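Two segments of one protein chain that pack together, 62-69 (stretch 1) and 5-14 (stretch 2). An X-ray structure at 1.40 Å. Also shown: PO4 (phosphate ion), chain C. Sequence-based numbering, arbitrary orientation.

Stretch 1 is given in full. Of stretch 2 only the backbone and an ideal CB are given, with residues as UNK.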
# COMPACT_ATOMS: atom_id res chain seq x y z
N ALA A 62 16.47 4.86 18.33
CA ALA A 62 16.07 5.85 17.35
C ALA A 62 15.39 5.14 16.19
O ALA A 62 15.90 4.14 15.68
CB ALA A 62 17.29 6.64 16.86
N HIS A 63 14.24 5.66 15.78
CA HIS A 63 13.59 5.18 14.57
C HIS A 63 13.17 6.35 13.71
O HIS A 63 12.60 7.33 14.22
CB HIS A 63 12.36 4.33 14.87
CG HIS A 63 11.61 3.92 13.64
ND1 HIS A 63 12.09 2.98 12.76
CD2 HIS A 63 10.44 4.36 13.13
CE1 HIS A 63 11.24 2.85 11.76
NE2 HIS A 63 10.22 3.67 11.96
N ARG A 64 13.45 6.25 12.41
CA ARG A 64 12.90 7.17 11.41
C ARG A 64 12.19 6.34 10.36
O ARG A 64 12.80 5.45 9.78
CB ARG A 64 14.02 7.94 10.70
CG ARG A 64 15.20 8.34 11.56
CD ARG A 64 15.02 9.73 12.11
NE ARG A 64 13.75 9.88 12.81
CZ ARG A 64 13.51 10.79 13.74
NH1 ARG A 64 14.45 11.65 14.10
NH2 ARG A 64 12.32 10.83 14.32
N SER A 65 10.92 6.64 10.11
CA SER A 65 10.15 5.88 9.12
C SER A 65 10.74 6.03 7.72
O SER A 65 11.34 7.06 7.39
CB SER A 65 8.68 6.28 9.13
OG SER A 65 8.49 7.60 8.64
N SER A 66 10.60 4.97 6.92
CA SER A 66 11.10 4.96 5.55
C SER A 66 10.06 4.32 4.64
O SER A 66 9.46 3.31 4.99
CB SER A 66 12.38 4.14 5.43
OG SER A 66 13.34 4.50 6.41
N GLN A 67 9.85 4.92 3.47
CA GLN A 67 9.08 4.28 2.42
C GLN A 67 9.89 3.14 1.80
O GLN A 67 11.04 3.32 1.40
CB GLN A 67 8.71 5.30 1.33
CG GLN A 67 8.15 4.70 0.05
CD GLN A 67 6.84 3.97 0.26
OE1 GLN A 67 5.90 4.52 0.85
NE2 GLN A 67 6.76 2.73 -0.23
N LEU A 68 9.27 1.96 1.71
CA LEU A 68 9.86 0.80 1.07
C LEU A 68 10.13 1.06 -0.41
O LEU A 68 9.22 1.41 -1.16
CB LEU A 68 8.95 -0.41 1.23
CG LEU A 68 9.40 -1.69 0.53
CD1 LEU A 68 10.73 -2.16 1.11
CD2 LEU A 68 8.34 -2.78 0.68
N LYS A 69 11.38 0.86 -0.81
CA LYS A 69 11.79 1.07 -2.19
C LYS A 69 12.59 -0.10 -2.70
O LYS A 69 13.03 -0.95 -1.92
CB LYS A 69 12.59 2.37 -2.31
CG LYS A 69 11.79 3.62 -2.00
CD LYS A 69 12.45 4.87 -2.58
CE LYS A 69 11.46 6.02 -2.67
NZ LYS A 69 10.95 6.43 -1.33
N UNK A 5 18.09 -8.30 7.29
CA UNK A 5 16.69 -8.54 7.59
C UNK A 5 15.92 -7.23 7.48
O UNK A 5 16.23 -6.26 8.15
CB UNK A 5 16.53 -9.15 8.98
N UNK A 6 14.90 -7.23 6.62
CA UNK A 6 14.05 -6.07 6.39
C UNK A 6 12.63 -6.37 6.86
O UNK A 6 11.96 -7.24 6.32
CB UNK A 6 14.06 -5.68 4.91
N UNK A 7 12.19 -5.67 7.90
CA UNK A 7 10.82 -5.85 8.39
C UNK A 7 9.90 -4.83 7.74
O UNK A 7 10.29 -3.67 7.59
CB UNK A 7 10.76 -5.72 9.91
N UNK A 8 8.71 -5.25 7.35
CA UNK A 8 7.82 -4.37 6.58
C UNK A 8 6.37 -4.36 7.09
O UNK A 8 5.78 -5.41 7.32
CB UNK A 8 7.83 -4.80 5.11
N UNK A 9 5.81 -3.16 7.29
CA UNK A 9 4.37 -2.98 7.48
C UNK A 9 3.92 -1.87 6.55
O UNK A 9 4.55 -1.67 5.53
CB UNK A 9 4.03 -2.66 8.94
N UNK A 10 2.86 -1.13 6.87
CA UNK A 10 2.40 -0.09 5.94
C UNK A 10 3.04 1.25 6.25
O UNK A 10 3.71 1.83 5.38
CB UNK A 10 0.88 0.04 5.99
N UNK A 11 2.83 1.76 7.46
CA UNK A 11 3.28 3.10 7.80
C UNK A 11 4.69 3.17 8.37
O UNK A 11 5.26 4.26 8.49
CB UNK A 11 2.31 3.72 8.81
N UNK A 12 5.26 2.01 8.71
CA UNK A 12 6.59 1.92 9.32
C UNK A 12 6.69 2.82 10.56
O UNK A 12 7.70 3.50 10.77
CB UNK A 12 7.67 2.30 8.30
N UNK A 13 5.63 2.82 11.37
CA UNK A 13 5.64 3.55 12.65
C UNK A 13 5.29 2.65 13.84
O UNK A 13 5.60 2.97 14.98
CB UNK A 13 4.66 4.72 12.59
N UNK A 14 4.65 1.51 13.56
CA UNK A 14 4.15 0.67 14.64
C UNK A 14 4.77 -0.74 14.68
O UNK A 14 5.76 -0.95 15.38
CB UNK A 14 2.63 0.55 14.51
P PO4 C . 0.17 -0.60 9.51
O1 PO4 C . 1.16 0.50 9.27
O2 PO4 C . -1.17 -0.21 8.93
O3 PO4 C . 0.65 -1.87 8.88
O4 PO4 C . 0.00 -0.76 11.00

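Position 5 lies in a strand (phi/psi -98/123), and its CB has no atom of stretch 1 within 5.5 Å. Any strand-compatible residue would do, and the deposited one is Ile5.

At position 6 (-114/114) CA-to-CB points toward stretch 1, yet nothing lies within 5.5 Å of the CB, so only a side chain of some length could reach across. What it would meet is the isobutyl group of Leu68, which favours an apolar residue such as leucine, isoleucine or methionine. The deposited residue is Leu6, with chi1 t and chi2 p; its CD2 lies 3.7 Å from Leu68 CD1.

Position 7 falls on the alternate side of the strand, out of reach of stretch 1. It is Phe7.

Position 8 (-134/130) points toward stretch 1 again, and its ideal CB is 4.9 Å from Leu68 CD2. A medium apolar side chain such as valine or isoleucine would close this gap; alanine would fit but leave it open. It is Val8 (chi1 t), whose CG1 lies 4.1 Å from Leu68 CD2. Leu68 thus packs against both strand residues that point toward it.

Positions 9 and 10 are out of reach of stretch 1 and lie beside the phosphate. The amide of position 10 donates to the ion, N to PO4 O3 being 3.1 Å, a contact open to any residue but proline. They are Cys9 and Thr10.

At position 11 (-90/-12) the ideal CB points away with room for it, so these angles do not demand glycine. The backbone N is 2.8 Å from PO4 O1, a hydrogen bond that excludes proline. The residue is Gly11.

Position 12 is the most informative. Its phi/psi of 53/42 is left-handed, favouring asparagine, aspartate or glycine, and its CB points toward stretch 1, 3.9 Å from Ser66 O and 4.2 Å from Ser65 CB. The amide of Ser66 calls for an acceptor, which asparagine or aspartate could supply. It is Asn12, chi1 t: OD1 accepts from Ser66 N at 2.8 Å (150°). Independently of side-chain identity, the backbone O of Asn12 accepts from His63 NE2 at 2.8 Å (157°), lying near the plane of the imidazole at its edge.

Position 13 (-125/-20) points sideways, leaving the choice broad; a side chain with a gamma atom turned the right way, as in threonine or valine, could graze Ser65. Thr13 does so, CG2 to Ser65 CB being 4.4 Å.

Position 14 points away and precedes a helix as N-cap, where serine, threonine, aspartate or asparagine are common. It is Cys14.

Stretch 2 (5-14) ILFVCTGNTC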
# COMPACT_ATOMS: atom_id res chain seq x y z
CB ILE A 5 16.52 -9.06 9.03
CG1 ILE A 5 17.40 -10.30 9.26
CG2 ILE A 5 15.06 -9.36 9.32
CD1 ILE A 5 17.16 -11.44 8.30
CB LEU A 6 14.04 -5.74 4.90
CG LEU A 6 13.16 -4.54 4.52
CD1 LEU A 6 13.75 -3.27 5.09
CD2 LEU A 6 13.01 -4.44 3.01
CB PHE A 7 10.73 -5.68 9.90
CG PHE A 7 11.43 -6.75 10.69
CD1 PHE A 7 10.92 -8.05 10.71
CD2 PHE A 7 12.56 -6.46 11.43
CE1 PHE A 7 11.55 -9.04 11.46
CE2 PHE A 7 13.19 -7.45 12.18
CZ PHE A 7 12.68 -8.73 12.19
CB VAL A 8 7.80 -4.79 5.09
CG1 VAL A 8 6.87 -3.87 4.30
CG2 VAL A 8 9.21 -4.76 4.50
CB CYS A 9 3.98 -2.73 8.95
SG CYS A 9 4.70 -1.27 9.74
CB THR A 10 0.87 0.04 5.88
OG1 THR A 10 0.32 -1.21 5.44
CG2 THR A 10 0.44 1.16 4.92
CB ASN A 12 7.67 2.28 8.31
CG ASN A 12 9.08 1.95 8.79
OD1 ASN A 12 10.01 2.73 8.56
ND2 ASN A 12 9.24 0.81 9.46
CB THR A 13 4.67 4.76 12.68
OG1 THR A 13 3.34 4.31 12.41
CG2 THR A 13 5.08 5.80 11.65
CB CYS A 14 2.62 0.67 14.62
SG CYS A 14 1.96 2.35 14.83
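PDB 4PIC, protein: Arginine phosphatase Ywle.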